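Local coordinates for protein putative dihydrodipicolinate synthase (Thermus thermophilus, PDB 2PCQ) that is of unknown function but belongs to the dihydrodipicolinate synthetase family of TIM-barrel proteins and is modelled with a bound potassium ion in a four-chain assembly, at residues A[3-8]-A[191-196]; A[65-70]-A[87-92]; A[70-75]-A[96-101]; A[131-136]-A[158-163]. One frame throughout, in Å; residues are numbered along the deposited sequence.

Interaction 1: residues A[3-8]-A[191-196]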
loop_
_atom_site.group_PDB
_atom_site.type_symbol
_atom_site.label_atom_id
_atom_site.label_comp_id
_atom_site.label_asym_id
_atom_site.label_seq_id
_atom_site.Cartn_x
_atom_site.Cartn_y
_atom_site.Cartn_z
ATOM N N LEU A 3 20.602 -19.630 12.947
ATOM C CA LEU A 3 19.544 -20.470 13.493
ATOM C C LEU A 3 18.449 -20.662 12.462
ATOM O O LEU A 3 18.071 -19.731 11.762
ATOM C CB LEU A 3 18.915 -19.849 14.746
ATOM C CG LEU A 3 19.778 -19.676 15.992
ATOM C CD1 LEU A 3 20.631 -18.420 15.872
ATOM C CD2 LEU A 3 18.871 -19.585 17.205
ATOM N N PRO A 4 17.933 -21.890 12.339
ATOM C CA PRO A 4 16.874 -22.073 11.354
ATOM C C PRO A 4 15.495 -22.113 12.007
ATOM O O PRO A 4 15.345 -22.595 13.130
ATOM C CB PRO A 4 17.228 -23.413 10.734
ATOM C CG PRO A 4 17.657 -24.196 11.954
ATOM C CD PRO A 4 18.531 -23.189 12.710
ATOM N N PRO A 5 14.480 -21.565 11.326
ATOM C CA PRO A 5 13.126 -21.591 11.881
ATOM C C PRO A 5 12.575 -22.932 11.389
ATOM O O PRO A 5 12.076 -23.033 10.266
ATOM C CB PRO A 5 12.454 -20.395 11.208
ATOM C CG PRO A 5 13.114 -20.359 9.863
ATOM C CD PRO A 5 14.575 -20.609 10.208
ATOM N N ILE A 6 12.686 -23.971 12.210
ATOM C CA ILE A 6 12.219 -25.281 11.779
ATOM C C ILE A 6 10.710 -25.368 11.596
ATOM O O ILE A 6 9.934 -24.835 12.389
ATOM C CB ILE A 6 12.668 -26.410 12.745
ATOM C CG1 ILE A 6 12.000 -26.251 14.110
ATOM C CG2 ILE A 6 14.186 -26.393 12.889
ATOM C CD1 ILE A 6 12.206 -27.453 15.014
ATOM N N PRO A 7 10.273 -26.036 10.520
ATOM C CA PRO A 7 8.838 -26.167 10.282
ATOM C C PRO A 7 8.232 -27.153 11.267
ATOM O O PRO A 7 8.953 -27.925 11.901
ATOM C CB PRO A 7 8.773 -26.664 8.839
ATOM C CG PRO A 7 10.020 -27.472 8.708
ATOM C CD PRO A 7 11.051 -26.609 9.406
ATOM N N THR A 8 6.912 -27.099 11.422
ATOM C CA THR A 8 6.208 -28.012 12.311
ATOM C C THR A 8 5.472 -28.989 11.403
ATOM O O THR A 8 4.560 -28.606 10.670
ATOM C CB THR A 8 5.201 -27.268 13.202
ATOM O OG1 THR A 8 5.900 -26.311 14.007
ATOM C CG2 THR A 8 4.472 -28.252 14.113
ATOM N N GLY A 191 23.592 -11.904 13.311
ATOM C CA GLY A 191 23.502 -13.125 12.538
ATOM C C GLY A 191 22.177 -13.239 11.822
ATOM O O GLY A 191 21.489 -12.240 11.604
ATOM N N GLY A 192 21.815 -14.465 11.462
ATOM C CA GLY A 192 20.565 -14.673 10.765
ATOM C C GLY A 192 19.783 -15.891 11.213
ATOM O O GLY A 192 20.349 -16.943 11.525
ATOM N N ILE A 193 18.469 -15.720 11.277
ATOM C CA ILE A 193 17.550 -16.794 11.630
ATOM C C ILE A 193 16.817 -16.918 10.302
ATOM O O ILE A 193 15.849 -16.207 10.031
ATOM C CB ILE A 193 16.613 -16.373 12.777
ATOM C CG1 ILE A 193 17.452 -16.093 14.031
ATOM C CG2 ILE A 193 15.589 -17.474 13.050
ATOM C CD1 ILE A 193 16.650 -15.687 15.258
ATOM N N LEU A 194 17.326 -17.819 9.467
ATOM C CA LEU A 194 16.832 -17.989 8.110
ATOM C C LEU A 194 16.227 -19.333 7.757
ATOM O O LEU A 194 16.796 -20.379 8.061
ATOM C CB LEU A 194 17.990 -17.717 7.150
ATOM C CG LEU A 194 18.853 -16.492 7.458
ATOM C CD1 LEU A 194 20.166 -16.558 6.682
ATOM C CD2 LEU A 194 18.080 -15.235 7.094
ATOM N N ALA A 195 15.085 -19.290 7.081
ATOM C CA ALA A 195 14.411 -20.499 6.635
ATOM C C ALA A 195 15.367 -21.279 5.734
ATOM O O ALA A 195 15.370 -22.507 5.734
ATOM C CB ALA A 195 13.139 -20.138 5.866
ATOM N N ALA A 196 16.181 -20.557 4.971
ATOM C CA ALA A 196 17.134 -21.184 4.061
ATOM C C ALA A 196 18.210 -21.960 4.818
ATOM O O ALA A 196 18.876 -22.822 4.245
ATOM C CB ALA A 196 17.778 -20.129 3.164
#
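The Pro5 ring lies over one face of the peptide group that joins Leu194 to Ala195. Its CD sits above the Leu194 carbonyl, 3.1 Å from Leu194 O, which is close for a carbon and an oxygen. Its CG continues over the same peptide and lies 3.5 Å from Ala195 CA. The Ala195 methyl also meets the ring, with Pro5 CG 4.0 Å from Ala195 CB. At the edge of another peptide group, Leu3 N donates to Gly192 O in the carbonyl plane. This bond measures 3.1 Å from N to O and is nearly straight at the hydrogen (166°). The return bond from Leu194 N to Leu3 O is weak and bent (126°). Leu3 O also receives a CA-H contact from Ile193 CA at 3.0 Å. Leu3 and Ile193 form a parallel bridge and point to the same face of the sheet. There Leu3 CB touches Ile193 CG1 at 4.1 Å. The CG2 branch of Ile193 stands anti to its backbone N and packs 3.6 Å from Leu3 O. Further backbone bonds join Pro4 with Leu36 and Ile193 with Thr175, in the neighbouring strands on the two sides. The contact therefore joins the first and the eighth strand and closes the TIM barrel. Proline probably accounts for the short run of bonds. Leu194 O faces Pro5, whose nitrogen carries no hydrogen, and the ring carbon CD takes the near position. Parallel hydrogen bonding stops there and van der Waals contact takes over.

Interaction 2: residues A[65-70]-A[87-92]; sequences FLVGLM and AGAMAL
The chi1 of Phe65 (65°) sets its CG between the backbone N and the carbonyl carbon, the crowded position, and the ring then meets residues 87 to 89. Val67 has CG1 anti to its backbone N (179°), which leaves CG2 beside that N, where it meets Ala89 CB at 3.6 Å. Ala89 CA stands over one face of the Phe65 ring in a CH-pi contact. It lies 3.9 Å from the centroid, shifted toward the rim. Ala87 O approaches the edge of the ring in its plane, 3.4 Å from Phe65 CZ. The Ala89 methyl touches both side chains: Phe65 CE1 also lies 3.8 Å from Ala89 CB. Two backbone bonds hold the segments parallel. Met90 N, in a selenomethionine, donates to Phe65 O at 2.9 Å. Val67 N donates to Ala91 O at 3.2 Å. Val67 and Leu92 form a parallel bridge. Further on, Leu69 and Leu92 cross obliquely, with CD1 of Leu69 3.9 Å from CD1 of Leu92. Both leucines pack under helix 74-87, Leu69 on Ala77 and Ala80, Leu92 on Leu81 and Ala84. This is the beta-alpha-beta unit of strand 66-69, helix 74-87 and strand 91-94. Gly88 ends the helix in a Schellman motif, with a positive phi (91°) that suits glycine. One water accepts from Phe65 N and donates to Gly88 O. At this end of the strands, polar backbone atoms are therefore tied by direct bonds and by water, while the aromatic ring and the methyl groups pack beside them through apolar contacts.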
loop_
_atom_site.group_PDB
_atom_site.type_symbol
_atom_site.label_atom_id
_atom_site.label_comp_id
_atom_site.label_asym_id
_atom_site.label_seq_id
_atom_site.Cartn_x
_atom_site.Cartn_y
_atom_site.Cartn_z
ATOM N N PHE A 65 17.694 -22.729 22.575
ATOM C CA PHE A 65 16.728 -22.483 21.515
ATOM C C PHE A 65 15.771 -21.343 21.819
ATOM O O PHE A 65 15.641 -20.902 22.964
ATOM C CB PHE A 65 15.933 -23.760 21.231
ATOM C CG PHE A 65 15.063 -24.209 22.376
ATOM C CD1 PHE A 65 13.686 -23.999 22.347
ATOM C CD2 PHE A 65 15.615 -24.868 23.470
ATOM C CE1 PHE A 65 12.870 -24.442 23.391
ATOM C CE2 PHE A 65 14.812 -25.316 24.520
ATOM C CZ PHE A 65 13.435 -25.104 24.481
ATOM N N LEU A 66 15.108 -20.872 20.769
ATOM C CA LEU A 66 14.145 -19.792 20.878
ATOM C C LEU A 66 12.773 -20.338 20.531
ATOM O O LEU A 66 12.649 -21.300 19.771
ATOM C CB LEU A 66 14.494 -18.665 19.901
ATOM C CG LEU A 66 15.857 -17.982 20.020
ATOM C CD1 LEU A 66 16.051 -17.044 18.834
ATOM C CD2 LEU A 66 15.941 -17.218 21.336
ATOM N N VAL A 67 11.740 -19.729 21.098
ATOM C CA VAL A 67 10.377 -20.143 20.805
ATOM C C VAL A 67 9.586 -18.919 20.366
ATOM O O VAL A 67 9.560 -17.902 21.062
ATOM C CB VAL A 67 9.691 -20.770 22.033
ATOM C CG1 VAL A 67 8.259 -21.164 21.679
ATOM C CG2 VAL A 67 10.472 -21.991 22.492
ATOM N N GLY A 68 8.954 -19.016 19.203
ATOM C CA GLY A 68 8.167 -17.903 18.711
ATOM C C GLY A 68 6.846 -17.832 19.454
ATOM O O GLY A 68 6.233 -18.864 19.726
ATOM N N LEU A 69 6.413 -16.623 19.802
ATOM C CA LEU A 69 5.150 -16.443 20.501
ATOM C C LEU A 69 4.319 -15.445 19.708
ATOM O O LEU A 69 4.627 -14.249 19.657
ATOM C CB LEU A 69 5.379 -15.940 21.932
ATOM C CG LEU A 69 4.151 -15.973 22.847
ATOM C CD1 LEU A 69 4.600 -15.989 24.295
ATOM C CD2 LEU A 69 3.255 -14.785 22.569
HETATM N N MSE A 70 3.276 -15.954 19.065
HETATM C CA MSE A 70 2.406 -15.112 18.268
HETATM C C MSE A 70 0.964 -15.220 18.746
HETATM O O MSE A 70 0.233 -16.136 18.362
HETATM C CB MSE A 70 2.506 -15.517 16.808
HETATM C CG MSE A 70 3.938 -15.599 16.348
HETATM SE SE MSE A 70 4.065 -15.966 14.484
HETATM C CE MSE A 70 5.952 -16.406 14.435
ATOM N N ALA A 87 9.896 -25.429 28.970
ATOM C CA ALA A 87 10.656 -26.218 28.008
ATOM C C ALA A 87 12.139 -25.870 28.077
ATOM O O ALA A 87 12.974 -26.576 27.522
ATOM C CB ALA A 87 10.129 -25.981 26.600
ATOM N N GLY A 88 12.461 -24.776 28.758
ATOM C CA GLY A 88 13.847 -24.371 28.888
ATOM C C GLY A 88 14.307 -23.426 27.793
ATOM O O GLY A 88 15.506 -23.284 27.549
ATOM N N ALA A 89 13.359 -22.766 27.133
ATOM C CA ALA A 89 13.699 -21.839 26.057
ATOM C C ALA A 89 14.568 -20.701 26.568
ATOM O O ALA A 89 14.325 -20.163 27.644
ATOM C CB ALA A 89 12.425 -21.279 25.418
HETATM N N MSE A 90 15.573 -20.342 25.776
HETATM C CA MSE A 90 16.499 -19.261 26.102
HETATM C C MSE A 90 15.779 -17.911 26.071
HETATM O O MSE A 90 16.072 -17.017 26.866
HETATM C CB MSE A 90 17.659 -19.291 25.104
HETATM C CG MSE A 90 18.261 -17.951 24.780
HETATM SE SE MSE A 90 19.706 -18.197 23.539
HETATM C CE MSE A 90 18.630 -18.766 21.995
ATOM N N ALA A 91 14.826 -17.775 25.157
ATOM C CA ALA A 91 14.064 -16.538 25.038
ATOM C C ALA A 91 12.903 -16.715 24.073
ATOM O O ALA A 91 12.825 -17.709 23.346
ATOM C CB ALA A 91 14.966 -15.399 24.567
ATOM N N LEU A 92 11.999 -15.744 24.077
ATOM C CA LEU A 92 10.844 -15.760 23.191
ATOM C C LEU A 92 11.131 -14.841 22.011
ATOM O O LEU A 92 12.017 -13.989 22.076
ATOM C CB LEU A 92 9.606 -15.231 23.919
ATOM C CG LEU A 92 9.115 -15.939 25.179
ATOM C CD1 LEU A 92 8.093 -15.059 25.875
ATOM C CD2 LEU A 92 8.512 -17.289 24.817
HETATM O O HOH W 1 17.431 -22.824 25.568
#

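Interaction 3: residues A[70-75]-A[96-101]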
loop_
_atom_site.group_PDB
_atom_site.type_symbol
_atom_site.label_atom_id
_atom_site.label_comp_id
_atom_site.label_asym_id
_atom_site.label_seq_id
_atom_site.Cartn_x
_atom_site.Cartn_y
_atom_site.Cartn_z
HETATM N N MSE A 70 3.276 -15.954 19.065
HETATM C CA MSE A 70 2.406 -15.112 18.268
HETATM C C MSE A 70 0.964 -15.220 18.746
HETATM O O MSE A 70 0.233 -16.136 18.362
HETATM C CB MSE A 70 2.506 -15.517 16.808
HETATM C CG MSE A 70 3.938 -15.599 16.348
HETATM SE SE MSE A 70 4.065 -15.966 14.484
HETATM C CE MSE A 70 5.952 -16.406 14.435
ATOM N N GLU A 71 0.572 -14.281 19.604
ATOM C CA GLU A 71 -0.774 -14.241 20.160
ATOM C C GLU A 71 -1.337 -12.837 19.972
ATOM O O GLU A 71 -0.597 -11.893 19.678
ATOM C CB GLU A 71 -0.762 -14.598 21.650
ATOM C CG GLU A 71 -0.238 -15.990 21.991
ATOM C CD GLU A 71 -1.020 -17.111 21.327
ATOM O OE1 GLU A 71 -2.253 -16.984 21.172
ATOM O OE2 GLU A 71 -0.397 -18.134 20.969
ATOM N N GLU A 72 -2.646 -12.707 20.155
ATOM C CA GLU A 72 -3.333 -11.436 19.988
ATOM C C GLU A 72 -3.524 -10.697 21.307
ATOM O O GLU A 72 -3.699 -9.483 21.310
ATOM C CB GLU A 72 -4.709 -11.662 19.355
ATOM C CG GLU A 72 -4.712 -12.434 18.034
ATOM C CD GLU A 72 -4.394 -11.568 16.820
ATOM O OE1 GLU A 72 -4.192 -10.342 16.982
ATOM O OE2 GLU A 72 -4.349 -12.121 15.698
ATOM N N THR A 73 -3.495 -11.423 22.424
ATOM C CA THR A 73 -3.703 -10.806 23.733
ATOM C C THR A 73 -2.813 -11.385 24.829
ATOM O O THR A 73 -2.238 -12.459 24.677
ATOM C CB THR A 73 -5.160 -10.978 24.198
ATOM O OG1 THR A 73 -5.415 -12.365 24.468
ATOM C CG2 THR A 73 -6.123 -10.496 23.125
ATOM N N LEU A 74 -2.714 -10.664 25.940
ATOM C CA LEU A 74 -1.905 -11.117 27.061
ATOM C C LEU A 74 -2.459 -12.412 27.656
ATOM O O LEU A 74 -1.704 -13.332 27.951
ATOM C CB LEU A 74 -1.811 -10.015 28.121
ATOM C CG LEU A 74 -0.897 -8.857 27.696
ATOM C CD1 LEU A 74 -0.985 -7.711 28.688
ATOM C CD2 LEU A 74 0.539 -9.372 27.588
ATOM N N PRO A 75 -3.787 -12.506 27.839
ATOM C CA PRO A 75 -4.315 -13.753 28.401
ATOM C C PRO A 75 -3.925 -14.970 27.558
ATOM O O PRO A 75 -3.573 -16.017 28.100
ATOM C CB PRO A 75 -5.819 -13.508 28.418
ATOM C CG PRO A 75 -5.891 -12.045 28.734
ATOM C CD PRO A 75 -4.832 -11.465 27.811
ATOM N N PRO A 96 3.843 -8.519 17.402
ATOM C CA PRO A 96 2.830 -7.633 17.986
ATOM C C PRO A 96 1.426 -8.177 17.723
ATOM O O PRO A 96 1.228 -8.978 16.809
ATOM C CB PRO A 96 3.039 -6.315 17.231
ATOM C CG PRO A 96 4.437 -6.417 16.681
ATOM C CD PRO A 96 4.532 -7.861 16.282
ATOM N N PRO A 97 0.437 -7.775 18.541
ATOM C CA PRO A 97 -0.926 -8.265 18.304
ATOM C C PRO A 97 -1.261 -7.819 16.872
ATOM O O PRO A 97 -0.750 -6.796 16.422
ATOM C CB PRO A 97 -1.742 -7.522 19.358
ATOM C CG PRO A 97 -0.774 -7.436 20.505
ATOM C CD PRO A 97 0.521 -7.036 19.814
ATOM N N ARG A 98 -2.117 -8.556 16.171
ATOM C CA ARG A 98 -2.426 -8.231 14.772
ATOM C C ARG A 98 -3.811 -7.739 14.360
ATOM O O ARG A 98 -3.957 -6.647 13.806
ATOM C CB ARG A 98 -2.124 -9.447 13.896
ATOM C CG ARG A 98 -0.669 -9.818 13.764
ATOM C CD ARG A 98 -0.576 -11.310 13.534
ATOM N NE ARG A 98 -0.619 -12.012 14.805
ATOM C CZ ARG A 98 -1.154 -13.212 14.994
ATOM N NH1 ARG A 98 -1.716 -13.871 13.989
ATOM N NH2 ARG A 98 -1.104 -13.756 16.200
ATOM N N TYR A 99 -4.814 -8.576 14.593
ATOM C CA TYR A 99 -6.177 -8.287 14.180
ATOM C C TYR A 99 -6.694 -6.868 14.439
ATOM O O TYR A 99 -7.223 -6.236 13.527
ATOM C CB TYR A 99 -7.128 -9.314 14.796
ATOM C CG TYR A 99 -8.421 -9.455 14.036
ATOM C CD1 TYR A 99 -8.524 -10.319 12.945
ATOM C CD2 TYR A 99 -9.541 -8.707 14.393
ATOM C CE1 TYR A 99 -9.719 -10.435 12.227
ATOM C CE2 TYR A 99 -10.739 -8.814 13.682
ATOM C CZ TYR A 99 -10.821 -9.676 12.605
ATOM O OH TYR A 99 -12.002 -9.773 11.907
ATOM N N TYR A 100 -6.552 -6.368 15.665
ATOM C CA TYR A 100 -7.026 -5.016 15.992
ATOM C C TYR A 100 -5.865 -4.050 16.206
ATOM O O TYR A 100 -6.000 -3.046 16.905
ATOM C CB TYR A 100 -7.883 -5.050 17.262
ATOM C CG TYR A 100 -9.091 -5.952 17.170
ATOM C CD1 TYR A 100 -10.244 -5.546 16.497
ATOM C CD2 TYR A 100 -9.072 -7.223 17.737
ATOM C CE1 TYR A 100 -11.346 -6.394 16.392
ATOM C CE2 TYR A 100 -10.159 -8.075 17.637
ATOM C CZ TYR A 100 -11.292 -7.658 16.966
ATOM O OH TYR A 100 -12.360 -8.514 16.872
ATOM N N HIS A 101 -4.731 -4.351 15.585
ATOM C CA HIS A 101 -3.527 -3.541 15.727
ATOM C C HIS A 101 -3.722 -2.029 15.643
ATOM O O HIS A 101 -3.063 -1.274 16.360
ATOM C CB HIS A 101 -2.488 -3.985 14.694
ATOM C CG HIS A 101 -1.150 -3.343 14.875
ATOM N ND1 HIS A 101 -0.845 -2.098 14.373
ATOM C CD2 HIS A 101 -0.035 -3.774 15.514
ATOM C CE1 HIS A 101 0.400 -1.788 14.691
ATOM N NE2 HIS A 101 0.913 -2.789 15.384
HETATM O O HOH W 2 -2.252 -15.860 16.939
HETATM O O HOH W 3 0.959 -11.637 17.447
HETATM O O HOH W 4 -5.601 -8.221 18.131
#
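Glu72 meets Arg98 and Tyr99 through hydrogen bonds to their backbone. Its OE1 accepts from Arg98 N at 2.9 Å and from Tyr99 N at 3.0 Å. Both donors come on the syn side, from opposite faces of the carboxylate plane. A water also donates to Glu72 OE1 and accepts from Tyr100 N. Three donors thus grip one oxygen, which probably favours a charged carboxylate. The charge contact uses the other oxygen. Glu72 OE2 lies over the centre of the Arg98 guanidinium, 3.4 Å above its plane. Its salt bridge to Arg98 NH1 is 3.6 Å long and rests on charge alone, with no N-H pointing at the oxygen. The two side chains cross at about a right angle, yet the carboxylate and guanidinium planes are only 25° apart. A bend at chi2 of Glu72 (-82°) places CD toward the loop. These residues belong to two loops that follow strands 66-69 and 91-94, at the C-terminal ends of the strands of the TIM barrel. Thr73, next to Glu72, is the N-cap of helix 74-87. Arg98 begins a type I turn that ends at His101. In van der Waals contact, Pro97 CB rests 3.4 Å from Glu72 O. Water adds a further link. One molecule accepts from Arg98 NE at 3.1 Å and lies 2.7 Å from both Glu71 O and Pro96 O. The subunit boundary passes here. Arg98 O accepts from Lys131 NZ of the second subunit, and Tyr100 OH bonds Ser40 O of the same subunit.

Interaction 4: residues A[131-136]-A[158-163]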
loop_
_atom_site.group_PDB
_atom_site.type_symbol
_atom_site.label_atom_id
_atom_site.label_comp_id
_atom_site.label_asym_id
_atom_site.label_seq_id
_atom_site.Cartn_x
_atom_site.Cartn_y
_atom_site.Cartn_z
ATOM N N LYS A 131 1.539 -8.619 8.799
ATOM C CA LYS A 131 0.913 -7.498 8.120
ATOM C C LYS A 131 0.678 -6.262 8.989
ATOM O O LYS A 131 -0.242 -5.482 8.740
ATOM C CB LYS A 131 -0.398 -7.976 7.486
ATOM C CG LYS A 131 -0.186 -9.157 6.540
ATOM C CD LYS A 131 -1.497 -9.778 6.084
ATOM C CE LYS A 131 -1.261 -11.013 5.212
ATOM N NZ LYS A 131 -0.651 -12.155 5.961
ATOM N N VAL A 132 1.508 -6.092 10.015
ATOM C CA VAL A 132 1.425 -4.926 10.886
ATOM C C VAL A 132 2.838 -4.413 11.100
ATOM O O VAL A 132 3.810 -5.164 11.001
ATOM C CB VAL A 132 0.789 -5.241 12.272
ATOM C CG1 VAL A 132 -0.664 -5.672 12.097
ATOM C CG2 VAL A 132 1.601 -6.305 12.999
ATOM N N ASP A 133 2.953 -3.128 11.397
ATOM C CA ASP A 133 4.253 -2.520 11.601
ATOM C C ASP A 133 4.702 -2.565 13.062
ATOM O O ASP A 133 3.906 -2.804 13.967
ATOM C CB ASP A 133 4.205 -1.072 11.101
ATOM C CG ASP A 133 5.566 -0.403 11.100
ATOM O OD1 ASP A 133 6.554 -1.068 10.730
ATOM O OD2 ASP A 133 5.643 0.792 11.455
ATOM N N LEU A 134 6.002 -2.383 13.264
ATOM C CA LEU A 134 6.609 -2.327 14.589
ATOM C C LEU A 134 7.515 -1.111 14.439
ATOM O O LEU A 134 8.687 -1.231 14.080
ATOM C CB LEU A 134 7.436 -3.581 14.891
ATOM C CG LEU A 134 8.127 -3.597 16.267
ATOM C CD1 LEU A 134 7.123 -3.310 17.367
ATOM C CD2 LEU A 134 8.779 -4.944 16.501
ATOM N N PRO A 135 6.955 0.087 14.673
ATOM C CA PRO A 135 7.669 1.360 14.563
ATOM C C PRO A 135 9.036 1.360 15.218
ATOM O O PRO A 135 9.220 0.782 16.286
ATOM C CB PRO A 135 6.714 2.349 15.225
ATOM C CG PRO A 135 5.368 1.766 14.916
ATOM C CD PRO A 135 5.588 0.299 15.184
ATOM N N LEU A 136 9.997 2.004 14.565
ATOM C CA LEU A 136 11.341 2.096 15.112
ATOM C C LEU A 136 11.276 2.861 16.437
ATOM O O LEU A 136 12.082 2.625 17.339
ATOM C CB LEU A 136 12.276 2.797 14.115
ATOM C CG LEU A 136 12.538 1.998 12.829
ATOM C CD1 LEU A 136 13.347 2.825 11.834
ATOM C CD2 LEU A 136 13.262 0.707 13.179
ATOM N N LEU A 158 16.517 -2.859 5.052
ATOM C CA LEU A 158 17.775 -2.604 5.734
ATOM C C LEU A 158 17.934 -1.212 6.330
ATOM O O LEU A 158 18.923 -0.943 7.011
ATOM C CB LEU A 158 18.962 -2.946 4.820
ATOM C CG LEU A 158 19.025 -4.408 4.337
ATOM C CD1 LEU A 158 20.471 -4.823 4.136
ATOM C CD2 LEU A 158 18.383 -5.338 5.341
ATOM N N SER A 159 16.971 -0.326 6.078
ATOM C CA SER A 159 17.013 1.006 6.674
ATOM C C SER A 159 16.799 0.786 8.169
ATOM O O SER A 159 17.368 1.490 9.005
ATOM C CB SER A 159 15.890 1.895 6.125
ATOM O OG SER A 159 16.219 2.380 4.837
ATOM N N ARG A 160 15.973 -0.203 8.499
ATOM C CA ARG A 160 15.691 -0.520 9.897
ATOM C C ARG A 160 16.941 -1.095 10.554
ATOM O O ARG A 160 17.288 -0.725 11.675
ATOM C CB ARG A 160 14.530 -1.519 9.997
ATOM C CG ARG A 160 13.176 -0.947 9.560
ATOM C CD ARG A 160 12.081 -2.017 9.580
ATOM N NE ARG A 160 11.889 -2.592 10.912
ATOM C CZ ARG A 160 11.013 -2.148 11.810
ATOM N NH1 ARG A 160 10.226 -1.117 11.529
ATOM N NH2 ARG A 160 10.928 -2.730 13.000
ATOM N N ILE A 161 17.625 -1.992 9.849
ATOM C CA ILE A 161 18.846 -2.606 10.371
ATOM C C ILE A 161 19.892 -1.520 10.625
ATOM O O ILE A 161 20.563 -1.521 11.661
ATOM C CB ILE A 161 19.437 -3.633 9.371
ATOM C CG1 ILE A 161 18.393 -4.707 9.029
ATOM C CG2 ILE A 161 20.695 -4.262 9.953
ATOM C CD1 ILE A 161 18.012 -5.606 10.175
ATOM N N ALA A 162 20.023 -0.597 9.675
ATOM C CA ALA A 162 20.983 0.499 9.795
ATOM C C ALA A 162 20.647 1.359 11.010
ATOM O O ALA A 162 21.542 1.853 11.703
ATOM C CB ALA A 162 20.972 1.353 8.523
ATOM N N PHE A 163 19.352 1.535 11.259
ATOM C CA PHE A 163 18.885 2.316 12.398
ATOM C C PHE A 163 19.335 1.660 13.706
ATOM O O PHE A 163 19.907 2.319 14.568
ATOM C CB PHE A 163 17.357 2.423 12.384
ATOM C CG PHE A 163 16.784 3.081 13.609
ATOM C CD1 PHE A 163 16.615 4.461 13.663
ATOM C CD2 PHE A 163 16.426 2.320 14.716
ATOM C CE1 PHE A 163 16.094 5.075 14.808
ATOM C CE2 PHE A 163 15.908 2.921 15.863
ATOM C CZ PHE A 163 15.741 4.300 15.910
HETATM O O HOH W 5 8.938 0.067 9.107
#
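Leu136 starts a helix just after an irregular loop and comes beside Arg160 in helix 158-167, their CA atoms 7.3 Å apart; Pro135 holds the N-cap position between loop and helix. The Arg160 side chain spans the gap. It bends at chi3 (60°), which places NE, and its guanidinium meets Leu134 O end-on. NH2 donates to Leu134 O at 2.9 Å, in the carbonyl plane. NH1 donates to the same Leu134 O at 3.0 Å, from above that plane. The oxygen itself lies almost in the guanidinium plane. Leu136 CD2 sits over the centre of one guanidinium face, 3.8 Å above its plane. Asp133 adds a long and weak charge contact, with OD1 3.8 Å from Arg160 NH1 and well out of the guanidinium plane. A water joins the same two atoms by hydrogen bonds, donating to the carboxylate and accepting from NH1. Asp153 OD2 makes a salt bridge with Arg160 NE. With Leu134 O at NH1 and NH2 and Asp153 at NE, the guanidinium is held by two partners. Leu136 also packs on Phe163, one helical turn along. Its CB stands over the ring face, 4.1 Å from the centroid and 14° off the normal. Its CD2 touches Phe163 CD2 at 3.9 Å. Ser159 OG hydrogen-bonds His177 NE2 of the third subunit, and Phe163 packs on Phe227 of the same subunit. Leu136 and Phe163 join neighbouring helices of the TIM barrel's outer layer, while Arg160 reaches in toward the ends of strands 121-125 and 148-153.

Interactions 1 and 2 both belong to the barrel sheet, and interaction 1 is the more central. They meet where Leu66 CD1 touches Ile193 CD1 at 3.9 Å. Their chemistry is backbone hydrogen bonding with apolar side chains. All four contacts are buried, but interactions 3 and 4 lie farther from the centre of the chain. Interaction 3 relies on arginine, carboxylate and water, whereas interaction 4 mixes such polar contacts with apolar ones. Interaction 3 shares Met70 with interaction 2, so one chain segment passes from strand to subunit boundary. Interactions 3 and 4 touch through His101 and Val132, with His101 CB 3.6 Å from Val132 CG1. Both also meet the second subunit, and interaction 4 reaches the third as well.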